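Local coordinates for long form salivary protein D7L1 (Aedes aegypti, PDB 3DXL), which binds and sequesters host biogenic amines and cysteinyl leukotrienes, together with leukotriene B4, thereby modulating blood feeding by the female mosquito, at residues Asp5-Leu10 with Ile146-Lys150. Residue numbers count along the deposited sequence, not the author numbering.
Sequences DPEEML and IRQKK
The first turn of helix 6-20, with D5 as its N-cap, faces an extended loop, residues 146-149 having beta or polyproline-like backbone angles before K150 turns to positive phi (70°). The CA atoms of E7 and R147 are 6.7 Å apart. A capping box closes the helix start: E8 N donates to D5 OD1 (2.8 Å) and D5 N to E8 OE1 (2.8 Å). No hydrogen bond joins the segments; they meet by van der Waals packing. I146, all-trans, directs CD1 at D5 CG (3.5 Å), P6 CD (3.9 Å) and E7 CB (3.9 Å). The contact joins the two PBP/GOBP-family regions of this long D7 protein, beside the leukotriene E4 site to which K149 belongs. L10 (chi1 t, chi2 p) brings CD2 to K149 CG (4.2 Å) and the guanidinium edge at R147 NH2 (3.7 Å), while E7 CG touches CD of R147 (4.0 Å; chi1 t, chi2 -96°). Polar ends pair elsewhere: E7 OE2 salt-bridges R198 and hydrogen-bonds Y274 OH; R147 NE donates to Q151 O, its guanidinium making a cation-pi contact with Y274.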
loop_
_atom_site.group_PDB
_atom_site.type_symbol
_atom_site.label_atom_id
_atom_site.label_comp_id
_atom_site.label_asym_id
_atom_site.label_seq_id
_atom_site.Cartn_x
_atom_site.Cartn_y
_atom_site.Cartn_z
ATOM N N ASP A 5 7.203 -3.294 6.871
ATOM C CA ASP A 5 8.466 -3.301 6.166
ATOM C C ASP A 5 8.621 -2.008 5.351
ATOM O O ASP A 5 7.716 -1.162 5.356
ATOM C CB ASP A 5 8.647 -4.599 5.341
ATOM C CG ASP A 5 7.743 -4.683 4.106
ATOM O OD1 ASP A 5 7.331 -3.637 3.570
ATOM O OD2 ASP A 5 7.486 -5.826 3.658
ATOM N N PRO A 6 9.779 -1.806 4.706
ATOM C CA PRO A 6 9.959 -0.545 3.978
ATOM C C PRO A 6 8.920 -0.249 2.899
ATOM O O PRO A 6 8.529 0.913 2.726
ATOM C CB PRO A 6 11.356 -0.687 3.378
ATOM C CG PRO A 6 12.064 -1.550 4.381
ATOM C CD PRO A 6 11.030 -2.588 4.738
ATOM N N GLU A 7 8.488 -1.287 2.179
ATOM C CA GLU A 7 7.474 -1.149 1.139
ATOM C C GLU A 7 6.137 -0.751 1.746
ATOM O O GLU A 7 5.398 0.069 1.187
ATOM C CB GLU A 7 7.341 -2.462 0.365
ATOM C CG GLU A 7 6.306 -2.432 -0.764
ATOM C CD GLU A 7 4.865 -2.632 -0.294
ATOM O OE1 GLU A 7 4.639 -3.248 0.768
ATOM O OE2 GLU A 7 3.941 -2.223 -1.031
ATOM N N GLU A 8 5.824 -1.332 2.897
ATOM C CA GLU A 8 4.558 -1.047 3.555
ATOM C C GLU A 8 4.489 0.397 4.034
ATOM O O GLU A 8 3.443 1.034 3.933
ATOM C CB GLU A 8 4.289 -2.034 4.688
ATOM C CG GLU A 8 3.968 -3.433 4.167
ATOM C CD GLU A 8 3.900 -4.486 5.247
ATOM O OE1 GLU A 8 4.839 -4.570 6.067
ATOM O OE2 GLU A 8 2.933 -5.276 5.257
ATOM N N MET A 9 5.607 0.916 4.546
ATOM C CA MET A 9 5.656 2.322 4.943
ATOM C C MET A 9 5.652 3.244 3.732
ATOM O O MET A 9 4.982 4.271 3.743
ATOM C CB MET A 9 6.840 2.612 5.868
ATOM C CG MET A 9 6.745 1.891 7.202
ATOM S SD MET A 9 5.172 2.139 8.083
ATOM C CE MET A 9 5.035 3.914 8.112
ATOM N N LEU A 10 6.353 2.851 2.669
ATOM C CA LEU A 10 6.338 3.648 1.451
ATOM C C LEU A 10 4.908 3.732 0.911
ATOM O O LEU A 10 4.451 4.796 0.479
ATOM C CB LEU A 10 7.281 3.071 0.391
ATOM C CG LEU A 10 7.415 3.882 -0.900
ATOM C CD1 LEU A 10 8.061 5.268 -0.673
ATOM C CD2 LEU A 10 8.199 3.075 -1.909
ATOM N N ILE A 146 11.348 -8.627 -1.392
ATOM C CA ILE A 146 10.442 -7.505 -1.169
ATOM C C ILE A 146 10.297 -6.761 -2.490
ATOM O O ILE A 146 11.235 -6.704 -3.287
ATOM C CB ILE A 146 10.955 -6.559 -0.042
ATOM C CG1 ILE A 146 9.844 -5.607 0.425
ATOM C CG2 ILE A 146 12.202 -5.806 -0.495
ATOM C CD1 ILE A 146 10.231 -4.730 1.605
ATOM N N ARG A 147 9.125 -6.182 -2.721
ATOM C CA ARG A 147 8.995 -5.296 -3.863
ATOM C C ARG A 147 9.950 -4.106 -3.653
ATOM O O ARG A 147 9.935 -3.444 -2.602
ATOM C CB ARG A 147 7.558 -4.824 -4.010
ATOM C CG ARG A 147 7.324 -3.820 -5.118
ATOM C CD ARG A 147 7.350 -2.386 -4.609
ATOM N NE ARG A 147 7.150 -1.460 -5.720
ATOM C CZ ARG A 147 7.369 -0.151 -5.658
ATOM N NH1 ARG A 147 7.161 0.598 -6.732
ATOM N NH2 ARG A 147 7.771 0.413 -4.511
ATOM N N GLN A 148 10.778 -3.834 -4.653
ATOM C CA GLN A 148 11.797 -2.784 -4.584
ATOM C C GLN A 148 11.234 -1.465 -5.080
ATOM O O GLN A 148 10.230 -1.427 -5.796
ATOM C CB GLN A 148 13.019 -3.177 -5.420
ATOM C CG GLN A 148 13.757 -4.396 -4.910
ATOM C CD GLN A 148 14.646 -4.101 -3.720
ATOM O OE1 GLN A 148 15.214 -3.010 -3.600
ATOM N NE2 GLN A 148 14.779 -5.076 -2.837
ATOM N N LYS A 149 11.865 -0.363 -4.694
ATOM C CA LYS A 149 11.437 0.925 -5.218
ATOM C C LYS A 149 11.495 0.906 -6.739
ATOM O O LYS A 149 12.435 0.371 -7.329
ATOM C CB LYS A 149 12.293 2.057 -4.643
ATOM C CG LYS A 149 12.134 2.204 -3.135
ATOM C CD LYS A 149 12.935 3.362 -2.562
ATOM C CE LYS A 149 12.160 4.654 -2.657
ATOM N NZ LYS A 149 12.878 5.722 -1.920
ATOM N N LYS A 150 10.467 1.476 -7.357
ATOM C CA LYS A 150 10.344 1.593 -8.814
ATOM C C LYS A 150 10.093 0.250 -9.519
ATOM O O LYS A 150 10.223 0.155 -10.749
ATOM C CB LYS A 150 11.549 2.328 -9.430
ATOM C CG LYS A 150 11.862 3.700 -8.815
ATOM C CD LYS A 150 10.789 4.752 -9.107
ATOM C CE LYS A 150 10.757 5.162 -10.587
ATOM N NZ LYS A 150 12.034 5.759 -11.092
#